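Local coordinates for protein restriction endonuclease S subunits (Thermoanaerobacter tengcongensis, PDB 3OKG) that probably recognises the target DNA sequence as the specificity (S) subunit of a type I methyltransferase, which is composed of M and S polypeptides, at residues P19-R27 with L404-L412; W228-C237 with S321-Y330. All coordinates share one frame; numbering follows the deposited sequence.

How the interactions relate
Interaction 1 closes nearly the whole chain on itself, bringing the residues before strand 27-30 against the C-terminal end of helix 392-407. Interaction 2 is nested within that closure and lies wholly in the second DNA specificity region, where it joins a strand to a helix. The two sit on opposite sides of the chain's centre, with their own centres about 64 Å apart and their nearest atoms about 36 Å apart, so neither touches the other. A repeated sequence nevertheless links them: W26 and W228 occupy equivalent places in a sequence that occurs twice in the chain, and each packs on a pair of prolines, P172 and P173 for the first, P363 and P364 for the second.

Interaction 1: P19-R27 with L404-L412; sequences PYKLPPGWR and LDKAFRGDL
Y20 meets the end of the C-terminal helix with both its hydroxyl and its ring. Y20 OH donates to F408 O at 2.7 Å, approaching from above the carbonyl plane, 57° out of it. The R409 guanidinium covers one face of the phenol in a cation-pi contact, R409 CZ lying 3.8 Å from the centroid of the Y20 ring, with the two planes 30° apart. The cation probably polarises the ring and may strengthen its hydroxyl as a donor. Although CB of R409 points away from residues 19-27, a bend at chi3 (-72°) swings the guanidinium back over the tyrosine.

W26 reaches the same turn with its six-membered ring: W26 CZ3 lies 3.6 Å from F408 O, the acceptor of Y20, and W26 CH2 lies 3.7 Å from A407 O, which is at the ring's edge. P23 CD covers one face of that indole, while P23 CG rests 3.9 Å from G410 CA. A water lies 2.8 Å from K21 O and 3.1 Å from R409 O, between the two backbones.

Further out, a type II turn from P23 to W26, with G25 at positive phi, sets the proline and indole together. Y20 also packs edge-to-face with W28, W26 lies on I180 of helix 174-216, and F408 meets F132. The helix itself finishes in a Schellman motif: D411 N bonds to K406 O and G410 N to A407 O, with G410 as the C-prime residue. Y20, P23 and W26 thus pack on a Schellman-terminated helix, joining the loop before strand 27-30 to the C-terminal end of the chain.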
loop_
_atom_site.group_PDB
_atom_site.type_symbol
_atom_site.label_atom_id
_atom_site.label_comp_id
_atom_site.label_asym_id
_atom_site.label_seq_id
_atom_site.Cartn_x
_atom_site.Cartn_y
_atom_site.Cartn_z
ATOM N N PRO A 19 2.768 -34.656 4.252
ATOM C CA PRO A 19 1.869 -33.570 3.817
ATOM C C PRO A 19 1.878 -33.310 2.325
ATOM O O PRO A 19 0.811 -33.115 1.761
ATOM C CB PRO A 19 2.398 -32.339 4.571
ATOM C CG PRO A 19 2.977 -32.914 5.821
ATOM C CD PRO A 19 3.581 -34.263 5.413
ATOM N N TYR A 20 3.055 -33.251 1.710
ATOM C CA TYR A 20 3.176 -33.152 0.261
ATOM C C TYR A 20 4.507 -33.761 -0.127
ATOM O O TYR A 20 5.361 -33.977 0.728
ATOM C CB TYR A 20 3.033 -31.713 -0.267
ATOM C CG TYR A 20 4.022 -30.720 0.303
ATOM C CD1 TYR A 20 5.310 -30.625 -0.201
ATOM C CD2 TYR A 20 3.660 -29.871 1.352
ATOM C CE1 TYR A 20 6.226 -29.707 0.345
ATOM C CE2 TYR A 20 4.549 -28.965 1.884
ATOM C CZ TYR A 20 5.835 -28.888 1.371
ATOM O OH TYR A 20 6.723 -27.992 1.919
ATOM N N LYS A 21 4.669 -34.049 -1.410
ATOM C CA LYS A 21 5.805 -34.823 -1.889
ATOM C C LYS A 21 7.066 -33.955 -2.004
ATOM O O LYS A 21 7.045 -32.901 -2.622
ATOM C CB LYS A 21 5.479 -35.426 -3.255
ATOM C CG LYS A 21 6.543 -36.366 -3.791
ATOM C CD LYS A 21 6.203 -36.769 -5.227
ATOM C CE LYS A 21 6.812 -38.111 -5.591
ATOM N NZ LYS A 21 8.158 -38.287 -4.991
ATOM N N LEU A 22 8.162 -34.423 -1.420
ATOM C CA LEU A 22 9.409 -33.650 -1.369
ATOM C C LEU A 22 10.379 -34.224 -2.374
ATOM O O LEU A 22 10.234 -35.397 -2.764
ATOM C CB LEU A 22 10.040 -33.782 0.015
ATOM C CG LEU A 22 9.172 -33.312 1.175
ATOM C CD1 LEU A 22 9.901 -33.510 2.488
ATOM C CD2 LEU A 22 8.780 -31.867 0.972
ATOM N N PRO A 23 11.360 -33.418 -2.799
ATOM C CA PRO A 23 12.400 -33.933 -3.698
ATOM C C PRO A 23 13.122 -35.109 -3.069
ATOM O O PRO A 23 13.113 -35.261 -1.851
ATOM C CB PRO A 23 13.355 -32.748 -3.853
ATOM C CG PRO A 23 12.471 -31.533 -3.655
ATOM C CD PRO A 23 11.504 -31.960 -2.570
ATOM N N PRO A 24 13.736 -35.951 -3.908
ATOM C CA PRO A 24 14.549 -37.086 -3.455
ATOM C C PRO A 24 15.561 -36.636 -2.403
ATOM O O PRO A 24 16.223 -35.614 -2.581
ATOM C CB PRO A 24 15.311 -37.483 -4.725
ATOM C CG PRO A 24 14.449 -37.030 -5.841
ATOM C CD PRO A 24 13.772 -35.775 -5.369
ATOM N N GLY A 25 15.684 -37.387 -1.322
ATOM C CA GLY A 25 16.691 -37.090 -0.322
ATOM C C GLY A 25 16.207 -36.196 0.811
ATOM O O GLY A 25 16.815 -36.171 1.874
ATOM N N TRP A 26 15.130 -35.446 0.587
ATOM C CA TRP A 26 14.526 -34.688 1.686
ATOM C C TRP A 26 13.701 -35.627 2.558
ATOM O O TRP A 26 13.300 -36.697 2.112
ATOM C CB TRP A 26 13.600 -33.626 1.136
ATOM C CG TRP A 26 14.195 -32.532 0.334
ATOM C CD1 TRP A 26 15.283 -32.584 -0.495
ATOM C CD2 TRP A 26 13.658 -31.221 0.215
ATOM N NE1 TRP A 26 15.464 -31.369 -1.099
ATOM C CE2 TRP A 26 14.469 -30.514 -0.680
ATOM C CE3 TRP A 26 12.561 -30.565 0.810
ATOM C CZ2 TRP A 26 14.241 -29.177 -1.003
ATOM C CZ3 TRP A 26 12.320 -29.235 0.466
ATOM C CH2 TRP A 26 13.158 -28.555 -0.427
ATOM N N ARG A 27 13.433 -35.235 3.798
ATOM C CA ARG A 27 12.543 -36.019 4.647
ATOM C C ARG A 27 11.618 -35.148 5.496
ATOM O O ARG A 27 11.914 -33.974 5.758
ATOM C CB ARG A 27 13.367 -36.941 5.566
ATOM C CG ARG A 27 14.495 -36.210 6.261
ATOM C CD ARG A 27 15.550 -37.147 6.834
ATOM N NE ARG A 27 15.019 -37.740 8.031
ATOM C CZ ARG A 27 15.433 -37.476 9.262
ATOM N NH1 ARG A 27 16.447 -36.650 9.481
ATOM N NH2 ARG A 27 14.822 -38.067 10.272
ATOM N N LEU A 404 8.686 -18.467 -0.010
ATOM C CA LEU A 404 8.878 -19.611 0.868
ATOM C C LEU A 404 8.155 -20.838 0.307
ATOM O O LEU A 404 8.650 -21.964 0.412
ATOM C CB LEU A 404 8.378 -19.302 2.276
ATOM C CG LEU A 404 9.138 -18.153 2.981
ATOM C CD1 LEU A 404 8.561 -18.018 4.410
ATOM C CD2 LEU A 404 10.657 -18.463 3.033
ATOM N N ASP A 405 6.988 -20.624 -0.287
ATOM C CA ASP A 405 6.231 -21.752 -0.844
ATOM C C ASP A 405 7.034 -22.460 -1.925
ATOM O O ASP A 405 7.094 -23.698 -1.976
ATOM C CB ASP A 405 4.883 -21.288 -1.413
ATOM C CG ASP A 405 3.868 -21.007 -0.325
ATOM O OD1 ASP A 405 4.082 -21.456 0.828
ATOM O OD2 ASP A 405 2.862 -20.332 -0.611
ATOM N N LYS A 406 7.667 -21.676 -2.780
ATOM C CA LYS A 406 8.576 -22.251 -3.786
ATOM C C LYS A 406 9.787 -22.948 -3.141
ATOM O O LYS A 406 10.180 -24.047 -3.538
ATOM C CB LYS A 406 9.100 -21.157 -4.714
ATOM C CG LYS A 406 8.045 -20.401 -5.487
ATOM C CD LYS A 406 8.727 -19.402 -6.422
ATOM C CE LYS A 406 7.776 -18.308 -6.917
ATOM N NZ LYS A 406 8.282 -17.760 -8.196
ATOM N N ALA A 407 10.377 -22.293 -2.146
ATOM C CA ALA A 407 11.565 -22.820 -1.490
ATOM C C ALA A 407 11.288 -24.194 -0.898
ATOM O O ALA A 407 12.083 -25.113 -1.055
ATOM C CB ALA A 407 12.043 -21.865 -0.396
ATOM N N PHE A 408 10.151 -24.348 -0.220
ATOM C CA PHE A 408 9.985 -25.537 0.598
ATOM C C PHE A 408 9.308 -26.681 -0.140
ATOM O O PHE A 408 9.028 -27.716 0.445
ATOM C CB PHE A 408 9.315 -25.188 1.927
ATOM C CG PHE A 408 10.099 -24.167 2.712
ATOM C CD1 PHE A 408 11.463 -24.335 2.895
ATOM C CD2 PHE A 408 9.483 -23.041 3.250
ATOM C CE1 PHE A 408 12.208 -23.415 3.617
ATOM C CE2 PHE A 408 10.214 -22.106 3.966
ATOM C CZ PHE A 408 11.581 -22.282 4.148
ATOM N N ARG A 409 9.118 -26.481 -1.438
ATOM C CA ARG A 409 8.617 -27.516 -2.348
ATOM C C ARG A 409 9.793 -27.983 -3.227
ATOM O O ARG A 409 9.669 -28.897 -4.032
ATOM C CB ARG A 409 7.530 -26.896 -3.226
ATOM C CG ARG A 409 6.546 -27.852 -3.837
ATOM C CD ARG A 409 5.203 -27.157 -4.007
ATOM N NE ARG A 409 4.549 -26.970 -2.712
ATOM C CZ ARG A 409 3.664 -27.814 -2.185
ATOM N NH1 ARG A 409 3.298 -28.920 -2.846
ATOM N NH2 ARG A 409 3.139 -27.544 -0.994
ATOM N N GLY A 410 10.934 -27.316 -3.083
ATOM C CA GLY A 410 12.123 -27.647 -3.846
ATOM C C GLY A 410 12.177 -26.978 -5.207
ATOM O O GLY A 410 12.890 -27.419 -6.100
ATOM N N ASP A 411 11.427 -25.894 -5.368
ATOM C CA ASP A 411 11.329 -25.249 -6.669
ATOM C C ASP A 411 12.241 -24.046 -6.841
ATOM O O ASP A 411 12.165 -23.357 -7.851
ATOM C CB ASP A 411 9.874 -24.873 -6.969
ATOM C CG ASP A 411 9.014 -26.094 -7.252
ATOM O OD1 ASP A 411 9.568 -27.120 -7.716
ATOM O OD2 ASP A 411 7.794 -26.043 -6.999
ATOM N N LEU A 412 13.099 -23.782 -5.862
ATOM C CA LEU A 412 14.102 -22.720 -6.033
ATOM C C LEU A 412 15.453 -23.303 -6.441
ATOM O O LEU A 412 16.365 -22.594 -6.858
ATOM C CB LEU A 412 14.256 -21.867 -4.765
ATOM C CG LEU A 412 13.124 -20.900 -4.427
ATOM C CD1 LEU A 412 13.516 -20.001 -3.227
ATOM C CD2 LEU A 412 12.772 -20.042 -5.635
ATOM O OXT LEU A 412 15.666 -24.509 -6.353
HETATM O O HOH W 1 8.678 -31.833 -4.564
#

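Interaction 2: W228-C237 with S321-Y330; sequences WRWVRLGEVC and SLERFWLLYY
W326 presents its edge to the face of W228 in an offset T-shaped pair, the six-membered rings 5.9 Å apart at their centroids and their planes at 85°. The nearest atoms are W228 CH2 and W326 CH2, at 4.1 Å. With CG anti to the backbone nitrogen (chi1 -178°), the W326 side chain leaves helix 324-333 toward residues 228-237, which brings its six-membered ring to W228. F217 meets this indole edge-to-face, and W326 NE1 bonds to P361 O. W230 offers an edge instead: Y330 OH lies near the plane of its indole, 4.5 Å from W230 CZ3, but that hydroxyl is hydrogen-bonded to F359 O, and W230 NE1 to A222 O.

Beside these rings, L233 CD1 lies 3.7 Å from L327 CD1, the two side chains crossing at about a right angle, and L233 CD1 also touches the L322 CD2 methyl. The other branch of L327 reaches the sulfur of C237, with L327 CD2 4.0 Å from C237 SG. L322 CD2 packs against V236, meeting both its CG2 methyl and its carbonyl, the latter at 3.6 Å from CD2 to V236 O. V236 CG1 sits 3.4 Å from S321 OG.

Backbone bonds of R229 and V231 to strand 359-362, and of V236 to R319, fix the course of residues 228-237 beside helix 324-333. Just after strand 229-232, E235 OE2 accepts R232 N at 2.9 Å in a nearly straight bond (173°) and lies over the arginine's guanidinium face.

No hydrogen bond crosses between 228-237 and 321-330. Their cohesion therefore comes from van der Waals and aromatic contact in a largely buried core, while the N-H groups of W230 and W326 and the hydroxyl of Y330 find backbone carbonyls outside the two segments.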
loop_
_atom_site.group_PDB
_atom_site.type_symbol
_atom_site.label_atom_id
_atom_site.label_comp_id
_atom_site.label_asym_id
_atom_site.label_seq_id
_atom_site.Cartn_x
_atom_site.Cartn_y
_atom_site.Cartn_z
ATOM N N TRP A 228 -1.191 29.476 -32.700
ATOM C CA TRP A 228 -1.887 29.354 -31.430
ATOM C C TRP A 228 -2.351 30.762 -31.138
ATOM O O TRP A 228 -1.756 31.721 -31.626
ATOM C CB TRP A 228 -0.914 28.955 -30.317
ATOM C CG TRP A 228 -0.403 27.525 -30.309
ATOM C CD1 TRP A 228 -0.078 26.745 -31.387
ATOM C CD2 TRP A 228 -0.112 26.736 -29.137
ATOM N NE1 TRP A 228 0.374 25.508 -30.953
ATOM C CE2 TRP A 228 0.383 25.491 -29.580
ATOM C CE3 TRP A 228 -0.214 26.974 -27.757
ATOM C CZ2 TRP A 228 0.751 24.465 -28.685
ATOM C CZ3 TRP A 228 0.166 25.958 -26.869
ATOM C CH2 TRP A 228 0.644 24.727 -27.343
ATOM N N ARG A 229 -3.391 30.906 -30.329
ATOM C CA ARG A 229 -3.798 32.225 -29.869
ATOM C C ARG A 229 -4.096 32.198 -28.392
ATOM O O ARG A 229 -4.646 31.207 -27.876
ATOM C CB ARG A 229 -5.061 32.697 -30.602
ATOM C CG ARG A 229 -4.869 33.097 -32.054
ATOM C CD ARG A 229 -6.212 33.381 -32.729
ATOM N NE ARG A 229 -7.096 32.227 -32.602
ATOM C CZ ARG A 229 -8.295 32.256 -32.031
ATOM N NH1 ARG A 229 -8.775 33.400 -31.553
ATOM N NH2 ARG A 229 -9.022 31.144 -31.958
ATOM N N TRP A 230 -3.749 33.283 -27.711
ATOM C CA TRP A 230 -4.264 33.526 -26.379
ATOM C C TRP A 230 -5.730 33.972 -26.440
ATOM O O TRP A 230 -6.030 35.020 -27.000
ATOM C CB TRP A 230 -3.445 34.600 -25.697
ATOM C CG TRP A 230 -2.168 34.095 -25.141
ATOM C CD1 TRP A 230 -0.898 34.364 -25.596
ATOM C CD2 TRP A 230 -2.021 33.210 -24.029
ATOM N NE1 TRP A 230 0.026 33.718 -24.807
ATOM C CE2 TRP A 230 -0.635 32.991 -23.848
ATOM C CE3 TRP A 230 -2.924 32.585 -23.161
ATOM C CZ2 TRP A 230 -0.134 32.160 -22.839
ATOM C CZ3 TRP A 230 -2.430 31.766 -22.152
ATOM C CH2 TRP A 230 -1.040 31.561 -22.002
ATOM N N VAL A 231 -6.642 33.188 -25.869
ATOM C CA VAL A 231 -8.064 33.565 -25.830
ATOM C C VAL A 231 -8.584 33.595 -24.407
ATOM O O VAL A 231 -8.003 32.984 -23.508
ATOM C CB VAL A 231 -8.940 32.615 -26.665
ATOM C CG1 VAL A 231 -8.459 32.568 -28.114
ATOM C CG2 VAL A 231 -8.929 31.203 -26.059
ATOM N N ARG A 232 -9.702 34.283 -24.202
ATOM C CA ARG A 232 -10.390 34.263 -22.916
ATOM C C ARG A 232 -11.374 33.097 -22.913
ATOM O O ARG A 232 -12.109 32.903 -23.880
ATOM C CB ARG A 232 -11.127 35.580 -22.677
ATOM C CG ARG A 232 -10.215 36.792 -22.575
ATOM C CD ARG A 232 -11.006 38.088 -22.667
ATOM N NE ARG A 232 -11.873 38.117 -23.841
ATOM C CZ ARG A 232 -11.489 38.539 -25.043
ATOM N NH1 ARG A 232 -12.345 38.531 -26.055
ATOM N NH2 ARG A 232 -10.249 38.970 -25.232
ATOM N N LEU A 233 -11.383 32.315 -21.837
ATOM C CA LEU A 233 -12.205 31.105 -21.806
ATOM C C LEU A 233 -13.618 31.418 -22.313
ATOM O O LEU A 233 -14.219 30.619 -23.043
ATOM C CB LEU A 233 -12.285 30.554 -20.375
ATOM C CG LEU A 233 -12.940 29.185 -20.217
ATOM C CD1 LEU A 233 -12.276 28.154 -21.142
ATOM C CD2 LEU A 233 -12.878 28.744 -18.757
ATOM N N GLY A 234 -14.150 32.570 -21.910
ATOM C CA GLY A 234 -15.463 33.016 -22.389
ATOM C C GLY A 234 -15.631 32.943 -23.903
ATOM O O GLY A 234 -16.725 32.697 -24.405
ATOM N N GLU A 235 -14.548 33.132 -24.655
ATOM C CA GLU A 235 -14.643 33.132 -26.123
ATOM C C GLU A 235 -14.847 31.767 -26.739
ATOM O O GLU A 235 -15.390 31.652 -27.842
ATOM C CB GLU A 235 -13.349 33.676 -26.746
ATOM C CG GLU A 235 -12.958 35.073 -26.349
ATOM C CD GLU A 235 -11.744 35.528 -27.121
ATOM O OE1 GLU A 235 -11.860 35.684 -28.362
ATOM O OE2 GLU A 235 -10.680 35.710 -26.489
ATOM N N VAL A 236 -14.337 30.730 -26.073
ATOM C CA VAL A 236 -14.333 29.401 -26.663
ATOM C C VAL A 236 -15.086 28.372 -25.777
ATOM O O VAL A 236 -14.970 27.160 -25.969
ATOM C CB VAL A 236 -12.865 28.971 -26.917
ATOM C CG1 VAL A 236 -12.217 29.939 -27.943
ATOM C CG2 VAL A 236 -12.077 29.036 -25.613
ATOM N N CYS A 237 -15.876 28.875 -24.834
ATOM C CA CYS A 237 -16.531 28.023 -23.847
ATOM C C CYS A 237 -17.818 28.677 -23.336
ATOM O O CYS A 237 -17.824 29.865 -22.981
ATOM C CB CYS A 237 -15.563 27.757 -22.684
ATOM S SG CYS A 237 -15.984 26.331 -21.656
ATOM N N SER A 321 -13.833 25.126 -31.138
ATOM C CA SER A 321 -12.384 25.340 -31.249
ATOM C C SER A 321 -11.604 24.875 -30.019
ATOM O O SER A 321 -10.396 25.068 -29.961
ATOM C CB SER A 321 -12.065 26.809 -31.512
ATOM O OG SER A 321 -12.374 27.592 -30.371
ATOM N N LEU A 322 -12.291 24.292 -29.038
ATOM C CA LEU A 322 -11.653 23.903 -27.776
ATOM C C LEU A 322 -11.978 22.446 -27.429
ATOM O O LEU A 322 -13.153 22.075 -27.345
ATOM C CB LEU A 322 -12.099 24.824 -26.634
ATOM C CG LEU A 322 -11.688 24.435 -25.196
ATOM C CD1 LEU A 322 -10.167 24.567 -25.009
ATOM C CD2 LEU A 322 -12.398 25.317 -24.178
ATOM N N GLU A 323 -10.929 21.633 -27.259
ATOM C CA GLU A 323 -11.050 20.239 -26.846
ATOM C C GLU A 323 -11.360 20.150 -25.362
ATOM O O GLU A 323 -10.746 20.842 -24.543
ATOM C CB GLU A 323 -9.744 19.487 -27.125
ATOM C CG GLU A 323 -9.534 19.118 -28.580
ATOM C CD GLU A 323 -10.505 18.039 -29.047
ATOM O OE1 GLU A 323 -11.049 17.314 -28.191
ATOM O OE2 GLU A 323 -10.722 17.912 -30.270
ATOM N N ARG A 324 -12.312 19.292 -25.016
ATOM C CA ARG A 324 -12.697 19.089 -23.632
ATOM C C ARG A 324 -11.480 18.811 -22.767
ATOM O O ARG A 324 -11.289 19.385 -21.686
ATOM C CB ARG A 324 -13.621 17.861 -23.558
ATOM C CG ARG A 324 -13.868 17.400 -22.156
ATOM C CD ARG A 324 -15.196 16.684 -22.061
ATOM N NE ARG A 324 -15.107 15.249 -22.279
ATOM C CZ ARG A 324 -15.225 14.670 -23.464
ATOM N NH1 ARG A 324 -15.418 15.417 -24.546
ATOM N NH2 ARG A 324 -15.151 13.343 -23.560
ATOM N N PHE A 325 -10.658 17.891 -23.238
ATOM C CA PHE A 325 -9.519 17.468 -22.431
ATOM C C PHE A 325 -8.370 18.468 -22.362
ATOM O O PHE A 325 -7.593 18.451 -21.400
ATOM C CB PHE A 325 -9.079 16.071 -22.847
ATOM C CG PHE A 325 -10.090 15.017 -22.457
ATOM C CD1 PHE A 325 -10.447 14.866 -21.126
ATOM C CD2 PHE A 325 -10.701 14.220 -23.407
ATOM C CE1 PHE A 325 -11.395 13.905 -20.738
ATOM C CE2 PHE A 325 -11.643 13.266 -23.036
ATOM C CZ PHE A 325 -11.993 13.119 -21.695
ATOM N N TRP A 326 -8.291 19.365 -23.346
ATOM C CA TRP A 326 -7.323 20.495 -23.256
ATOM C C TRP A 326 -7.729 21.395 -22.096
ATOM O O TRP A 326 -6.909 21.764 -21.238
ATOM C CB TRP A 326 -7.306 21.288 -24.574
ATOM C CG TRP A 326 -6.316 22.438 -24.624
ATOM C CD1 TRP A 326 -6.612 23.790 -24.597
ATOM C CD2 TRP A 326 -4.887 22.344 -24.737
ATOM N NE1 TRP A 326 -5.449 24.535 -24.691
ATOM C CE2 TRP A 326 -4.378 23.673 -24.793
ATOM C CE3 TRP A 326 -3.986 21.270 -24.837
ATOM C CZ2 TRP A 326 -3.016 23.949 -24.891
ATOM C CZ3 TRP A 326 -2.623 21.550 -24.942
ATOM C CH2 TRP A 326 -2.153 22.878 -24.974
ATOM N N LEU A 327 -9.018 21.734 -22.072
ATOM C CA LEU A 327 -9.598 22.522 -20.989
ATOM C C LEU A 327 -9.365 21.866 -19.624
ATOM O O LEU A 327 -8.940 22.515 -18.671
ATOM C CB LEU A 327 -11.108 22.679 -21.210
ATOM C CG LEU A 327 -11.859 23.447 -20.120
ATOM C CD1 LEU A 327 -11.211 24.810 -19.889
ATOM C CD2 LEU A 327 -13.331 23.605 -20.489
ATOM N N LEU A 328 -9.651 20.570 -19.539
ATOM C CA LEU A 328 -9.503 19.842 -18.286
ATOM C C LEU A 328 -8.071 19.871 -17.752
ATOM O O LEU A 328 -7.847 20.121 -16.563
ATOM C CB LEU A 328 -9.952 18.386 -18.467
ATOM C CG LEU A 328 -10.263 17.651 -17.165
ATOM C CD1 LEU A 328 -11.318 18.418 -16.405
ATOM C CD2 LEU A 328 -10.749 16.210 -17.436
ATOM N N TYR A 329 -7.100 19.572 -18.604
ATOM C CA TYR A 329 -5.704 19.645 -18.171
ATOM C C TYR A 329 -5.334 21.039 -17.686
ATOM O O TYR A 329 -4.599 21.199 -16.711
ATOM C CB TYR A 329 -4.763 19.256 -19.295
ATOM C CG TYR A 329 -4.487 17.774 -19.337
ATOM C CD1 TYR A 329 -4.869 17.013 -20.434
ATOM C CD2 TYR A 329 -3.861 17.136 -18.266
ATOM C CE1 TYR A 329 -4.625 15.644 -20.482
ATOM C CE2 TYR A 329 -3.619 15.762 -18.296
ATOM C CZ TYR A 329 -4.011 15.032 -19.400
ATOM O OH TYR A 329 -3.774 13.684 -19.441
ATOM N N TYR A 330 -5.836 22.055 -18.382
ATOM C CA TYR A 330 -5.490 23.441 -18.027
ATOM C C TYR A 330 -6.050 23.789 -16.656
ATOM O O TYR A 330 -5.338 24.311 -15.807
ATOM C CB TYR A 330 -6.051 24.401 -19.068
ATOM C CG TYR A 330 -5.538 25.825 -18.926
ATOM C CD1 TYR A 330 -4.187 26.099 -18.966
ATOM C CD2 TYR A 330 -6.428 26.892 -18.775
ATOM C CE1 TYR A 330 -3.714 27.405 -18.846
ATOM C CE2 TYR A 330 -5.968 28.191 -18.654
ATOM C CZ TYR A 330 -4.627 28.444 -18.697
ATOM O OH TYR A 330 -4.150 29.727 -18.584
#